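Local atomic coordinates of MtN3/saliva family (Thermodesulfovibrio yellowstonii, PDB entry 4RNG), a protein that probably transports sugars across the membrane, as a bacterial SemiSWEET of the MtN3/PQ-loop family whose three-helix chains pair into a dimer. Residues 39-44 with 82-87; 18-23 with 67-72. All blocks are in the same frame, centred on the assembly; numbering follows the deposited sequence.

Contact 1. Residues 39-44 with 82-87; sequences VSLAMF and FMKIRY. With SO4 (sulfate ion), chain K.
Lys84 reaches from helix 64-87 across Leu41 to the backbone of Val39, and these three residues carry the contact. The aliphatic part of Lys84 lies against the leucine: CG of Lys84 is 3.7 Å from CD1 of Leu41, the branch that does the touching, and the two side chains run obliquely to one another. A bend at chi2 (73°) then turns the rest of the lysine toward Val39, whose carbonyl oxygen takes a weak hydrogen bond from Lys84 NZ at 3.3 Å. The ammonium has a stronger partner in the carbonyl of Ala36, so it ties two carbonyls of the loop ahead of helix 41-60. That helix starts with Ser40 as N-cap, its OG accepting from Met43 N (3.2 Å, N-H...O angle 169°). A sulfate, probably from the crystallisation liquor, sits at this N-terminus: Leu41 N donates to its O1 at 2.6 Å with an N-H...O angle of 171°, while Ser40 OG and Ala42 N add weak bonds. Lys29 of the second subunit also binds the anion. The contact thus joins the second and third membrane-spanning helices of the PQ-loop bundle at one end, the start of 41-60 to the last turns of 64-87, whose Met83 and Tyr87 pack on helix 23-33.

Contact 2. Residues 18-23 with 67-72; sequences ITTSAL and ILANLI
Ala69 meets Thr20 at the closest backbone approach of the two segments, where their CA atoms are 6.0 Å apart. The small side chain of Ala69 is consistent with this spacing: its CB lies 3.8 Å from Thr20 OG1, and the same hydroxyl oxygen stands 3.6 Å from Ala69 CA. Nearer still, Ala69 O lies 3.1 Å from Thr20 OG1, while the hydroxyl bonds to the carbonyl of Gly16, one turn back on its own helix, and to the hydroxyl of Ser73, which is itself bonded to Ala69 O. One turn of helix 64-87 further on, Ile72 supplies the apolar half of the contact. Its CG2 branch touches Thr20 CG2 at 3.4 Å, a close methyl-to-methyl approach, and the side chains cross at about a right angle. The threonine rotamer divides these roles: with chi1 at -64°, OG1 lies beside the backbone N and faces Ala69, while CG2, opposite that nitrogen, meets Ile72. The contact packs the first membrane-spanning part of the chain, helix 7-21, on the last, helix 64-87, in the three-helix PQ-loop bundle, and the neighbouring Thr19 bonds to Trp54 of the second subunit. Chemically, one buried threonine serves two surfaces, its hydroxyl satisfied by Gly16 and Ser73 and its methyl in hydrophobic packing. Cohesion between the segments therefore rests on van der Waals contact, with the polar link supplied by Ser73 just beyond.

How the contacts relate
Helix 64-87 is common to both contacts: contact 2 uses its early turns against helix 7-21, and contact 1 its last turns against the start of helix 41-60. Their centres lie about 18 Å apart, yet they meet directly, since Phe44 CE1 of segment 39-44 packs on Leu23 CD2 of segment 18-23 at 3.9 Å. Along the chain the segments alternate, so the two pairings cross in sequence. Contact 2 is the more central, its centre about 5 Å from the chain centre against about 13 Å for contact 1, where the sulfate binds. Both reach the second subunit: Met43 of this chain packs on Ala22 of the second subunit, and Leu23 of this chain on Met43 of the second subunit.

Contact 1. Residues 39-44 with 82-87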
loop_
_atom_site.group_PDB
_atom_site.type_symbol
_atom_site.label_atom_id
_atom_site.label_comp_id
_atom_site.label_asym_id
_atom_site.label_seq_id
_atom_site.Cartn_x
_atom_site.Cartn_y
_atom_site.Cartn_z
ATOM N N VAL C 39 -11.150 8.652 5.784
ATOM C CA VAL C 39 -10.188 7.577 5.554
ATOM C C VAL C 39 -10.887 6.219 5.550
ATOM O O VAL C 39 -11.763 5.979 6.380
ATOM C CB VAL C 39 -9.103 7.574 6.636
ATOM C CG1 VAL C 39 -8.107 6.496 6.352
ATOM C CG2 VAL C 39 -8.404 8.922 6.694
ATOM N N SER C 40 -10.518 5.325 4.639
ATOM C CA SER C 40 -11.226 4.050 4.561
ATOM C C SER C 40 -10.623 2.987 5.448
ATOM O O SER C 40 -9.487 2.581 5.256
ATOM C CB SER C 40 -11.255 3.527 3.126
ATOM O OG SER C 40 -11.733 2.192 3.103
ATOM N N LEU C 41 -11.406 2.504 6.401
ATOM C CA LEU C 41 -10.927 1.479 7.311
ATOM C C LEU C 41 -10.778 0.150 6.579
ATOM O O LEU C 41 -9.826 -0.599 6.816
ATOM C CB LEU C 41 -11.876 1.336 8.505
ATOM C CG LEU C 41 -11.468 0.365 9.618
ATOM C CD1 LEU C 41 -10.158 0.782 10.263
ATOM C CD2 LEU C 41 -12.573 0.224 10.666
ATOM N N ALA C 42 -11.710 -0.132 5.673
ATOM C CA ALA C 42 -11.667 -1.393 4.928
ATOM C C ALA C 42 -10.348 -1.537 4.206
ATOM O O ALA C 42 -9.713 -2.588 4.268
ATOM C CB ALA C 42 -12.826 -1.488 3.940
ATOM N N MET C 43 -9.939 -0.470 3.532
ATOM C CA MET C 43 -8.693 -0.455 2.792
ATOM C C MET C 43 -7.524 -0.870 3.676
ATOM O O MET C 43 -6.695 -1.689 3.274
ATOM C CB MET C 43 -8.425 0.927 2.176
ATOM C CG MET C 43 -7.017 1.035 1.616
ATOM S SD MET C 43 -6.544 2.648 0.998
ATOM C CE MET C 43 -4.762 2.450 0.943
ATOM N N PHE C 44 -7.445 -0.310 4.876
ATOM C CA PHE C 44 -6.291 -0.609 5.711
ATOM C C PHE C 44 -6.419 -1.976 6.372
ATOM O O PHE C 44 -5.410 -2.659 6.576
ATOM C CB PHE C 44 -6.078 0.481 6.748
ATOM C CG PHE C 44 -5.444 1.715 6.178
ATOM C CD1 PHE C 44 -4.096 1.735 5.879
ATOM C CD2 PHE C 44 -6.206 2.838 5.897
ATOM C CE1 PHE C 44 -3.517 2.856 5.333
ATOM C CE2 PHE C 44 -5.630 3.967 5.354
ATOM C CZ PHE C 44 -4.281 3.976 5.070
ATOM N N PHE C 82 -5.420 2.038 14.465
ATOM C CA PHE C 82 -5.607 2.431 15.859
ATOM C C PHE C 82 -6.167 3.871 15.992
ATOM O O PHE C 82 -7.025 4.129 16.838
ATOM C CB PHE C 82 -4.290 2.260 16.611
ATOM C CG PHE C 82 -4.360 2.627 18.051
ATOM C CD1 PHE C 82 -4.176 3.934 18.467
ATOM C CD2 PHE C 82 -4.593 1.653 18.998
ATOM C CE1 PHE C 82 -4.230 4.266 19.804
ATOM C CE2 PHE C 82 -4.657 1.982 20.333
ATOM C CZ PHE C 82 -4.479 3.296 20.734
ATOM N N MET C 83 -5.661 4.804 15.185
ATOM C CA MET C 83 -6.158 6.178 15.205
ATOM C C MET C 83 -7.523 6.355 14.529
ATOM O O MET C 83 -8.312 7.232 14.915
ATOM C CB MET C 83 -5.146 7.130 14.570
ATOM C CG MET C 83 -4.043 7.579 15.510
ATOM S SD MET C 83 -2.952 8.781 14.736
ATOM C CE MET C 83 -2.239 7.779 13.417
ATOM N N LYS C 84 -7.795 5.539 13.516
ATOM C CA LYS C 84 -9.126 5.500 12.927
ATOM C C LYS C 84 -10.153 5.100 14.001
ATOM O O LYS C 84 -11.199 5.739 14.133
ATOM C CB LYS C 84 -9.162 4.540 11.743
ATOM C CG LYS C 84 -10.540 4.332 11.130
ATOM C CD LYS C 84 -11.024 5.537 10.332
ATOM C CE LYS C 84 -12.298 5.191 9.560
ATOM N NZ LYS C 84 -13.142 6.374 9.299
ATOM N N ILE C 85 -9.834 4.076 14.793
ATOM C CA ILE C 85 -10.721 3.655 15.881
ATOM C C ILE C 85 -10.761 4.654 17.041
ATOM O O ILE C 85 -11.832 4.939 17.575
ATOM C CB ILE C 85 -10.309 2.278 16.440
ATOM C CG1 ILE C 85 -10.369 1.220 15.339
ATOM C CG2 ILE C 85 -11.236 1.848 17.566
ATOM C CD1 ILE C 85 -9.764 -0.090 15.730
ATOM N N ARG C 86 -9.610 5.222 17.398
ATOM C CA ARG C 86 -9.533 6.210 18.480
ATOM C C ARG C 86 -10.280 7.503 18.209
ATOM O O ARG C 86 -10.931 8.023 19.105
ATOM C CB ARG C 86 -8.078 6.548 18.804
ATOM C CG ARG C 86 -7.917 7.764 19.714
ATOM C CD ARG C 86 -6.483 7.927 20.214
ATOM N NE ARG C 86 -6.302 9.187 20.934
ATOM C CZ ARG C 86 -6.534 9.379 22.229
ATOM N NH1 ARG C 86 -6.979 8.385 22.979
ATOM N NH2 ARG C 86 -6.322 10.575 22.769
ATOM N N TYR C 87 -10.217 8.011 16.980
ATOM C CA TYR C 87 -10.834 9.298 16.672
ATOM C C TYR C 87 -12.217 9.164 16.085
ATOM O O TYR C 87 -12.901 10.159 15.863
ATOM C CB TYR C 87 -9.933 10.102 15.732
ATOM C CG TYR C 87 -8.587 10.422 16.346
ATOM C CD1 TYR C 87 -8.502 10.885 17.656
ATOM C CD2 TYR C 87 -7.406 10.213 15.646
ATOM C CE1 TYR C 87 -7.281 11.172 18.238
ATOM C CE2 TYR C 87 -6.167 10.485 16.228
ATOM C CZ TYR C 87 -6.116 10.966 17.522
ATOM O OH TYR C 87 -4.901 11.250 18.102
HETATM S S SO4 K . -14.951 2.281 5.974
HETATM O O1 SO4 K . -13.952 3.204 6.510
HETATM O O2 SO4 K . -16.282 2.822 6.261
HETATM O O3 SO4 K . -14.814 0.979 6.616
HETATM O O4 SO4 K . -14.739 2.109 4.534
#

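Contact 2. Residues 18-23 with 67-72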
loop_
_atom_site.group_PDB
_atom_site.type_symbol
_atom_site.label_atom_id
_atom_site.label_comp_id
_atom_site.label_asym_id
_atom_site.label_seq_id
_atom_site.Cartn_x
_atom_site.Cartn_y
_atom_site.Cartn_z
ATOM N N ILE C 18 10.283 3.870 0.060
ATOM C CA ILE C 18 9.259 4.818 -0.373
ATOM C C ILE C 18 7.830 4.366 -0.029
ATOM O O ILE C 18 7.046 5.169 0.455
ATOM C CB ILE C 18 9.371 5.094 -1.870
ATOM C CG1 ILE C 18 10.706 5.755 -2.172
ATOM C CG2 ILE C 18 8.245 5.992 -2.328
ATOM C CD1 ILE C 18 10.889 6.070 -3.617
ATOM N N THR C 19 7.472 3.108 -0.288
ATOM C CA THR C 19 6.088 2.690 -0.029
ATOM C C THR C 19 5.775 2.633 1.463
ATOM O O THR C 19 4.672 2.956 1.889
ATOM C CB THR C 19 5.758 1.317 -0.653
ATOM O OG1 THR C 19 6.643 0.310 -0.134
ATOM C CG2 THR C 19 5.873 1.395 -2.169
ATOM N N THR C 20 6.750 2.229 2.258
ATOM C CA THR C 20 6.570 2.204 3.705
ATOM C C THR C 20 6.411 3.643 4.248
ATOM O O THR C 20 5.488 3.954 5.019
ATOM C CB THR C 20 7.760 1.497 4.407
ATOM O OG1 THR C 20 7.825 0.114 4.010
ATOM C CG2 THR C 20 7.581 1.550 5.876
ATOM N N SER C 21 7.293 4.532 3.814
ATOM C CA SER C 21 7.304 5.885 4.342
ATOM C C SER C 21 6.105 6.665 3.844
ATOM O O SER C 21 5.751 7.692 4.416
ATOM C CB SER C 21 8.613 6.588 3.992
ATOM O OG SER C 21 8.359 7.815 3.338
ATOM N N ALA C 22 5.470 6.176 2.780
ATOM C CA ALA C 22 4.283 6.830 2.235
ATOM C C ALA C 22 3.156 6.874 3.256
ATOM O O ALA C 22 2.306 7.749 3.205
ATOM C CB ALA C 22 3.807 6.109 0.954
ATOM N N LEU C 23 3.155 5.901 4.163
ATOM C CA LEU C 23 2.151 5.769 5.216
ATOM C C LEU C 23 2.302 6.807 6.302
ATOM O O LEU C 23 1.343 7.131 6.998
ATOM C CB LEU C 23 2.228 4.371 5.818
ATOM C CG LEU C 23 1.772 3.305 4.827
ATOM C CD1 LEU C 23 2.270 1.908 5.182
ATOM C CD2 LEU C 23 0.269 3.343 4.801
ATOM N N ILE C 67 10.628 -8.564 2.488
ATOM C CA ILE C 67 10.470 -8.839 3.902
ATOM C C ILE C 67 10.397 -7.556 4.742
ATOM O O ILE C 67 9.452 -7.343 5.495
ATOM C CB ILE C 67 11.608 -9.719 4.394
ATOM C CG1 ILE C 67 11.538 -11.075 3.680
ATOM C CG2 ILE C 67 11.529 -9.876 5.907
ATOM C CD1 ILE C 67 12.741 -11.982 3.898
ATOM N N LEU C 68 11.404 -6.710 4.609
ATOM C CA LEU C 68 11.523 -5.523 5.426
ATOM C C LEU C 68 10.369 -4.531 5.217
ATOM O O LEU C 68 9.752 -4.046 6.173
ATOM C CB LEU C 68 12.848 -4.828 5.110
ATOM C CG LEU C 68 14.105 -5.509 5.657
ATOM C CD1 LEU C 68 15.349 -4.693 5.339
ATOM C CD2 LEU C 68 14.004 -5.774 7.122
ATOM N N ALA C 69 10.090 -4.219 3.961
ATOM C CA ALA C 69 9.064 -3.234 3.658
ATOM C C ALA C 69 7.724 -3.649 4.241
ATOM O O ALA C 69 6.933 -2.810 4.677
ATOM C CB ALA C 69 8.949 -3.016 2.166
ATOM N N ASN C 70 7.444 -4.939 4.209
ATOM C CA ASN C 70 6.132 -5.365 4.640
ATOM C C ASN C 70 5.968 -5.409 6.159
ATOM O O ASN C 70 4.954 -4.932 6.695
ATOM C CB ASN C 70 5.814 -6.700 3.974
ATOM C CG ASN C 70 5.418 -6.518 2.510
ATOM O OD1 ASN C 70 4.275 -6.183 2.213
ATOM N ND2 ASN C 70 6.376 -6.620 1.615
ATOM N N LEU C 71 6.996 -5.860 6.864
ATOM C CA LEU C 71 6.950 -5.826 8.319
ATOM C C LEU C 71 6.745 -4.400 8.815
ATOM O O LEU C 71 5.900 -4.143 9.664
ATOM C CB LEU C 71 8.211 -6.423 8.918
ATOM C CG LEU C 71 8.310 -7.935 8.699
ATOM C CD1 LEU C 71 9.660 -8.494 9.149
ATOM C CD2 LEU C 71 7.160 -8.659 9.355
ATOM N N ILE C 72 7.545 -3.478 8.296
ATOM C CA ILE C 72 7.478 -2.112 8.744
ATOM C C ILE C 72 6.185 -1.419 8.303
ATOM O O ILE C 72 5.620 -0.637 9.071
ATOM C CB ILE C 72 8.717 -1.344 8.268
ATOM C CG1 ILE C 72 9.979 -2.071 8.738
ATOM C CG2 ILE C 72 8.706 0.089 8.782
ATOM C CD1 ILE C 72 11.197 -1.616 8.025
#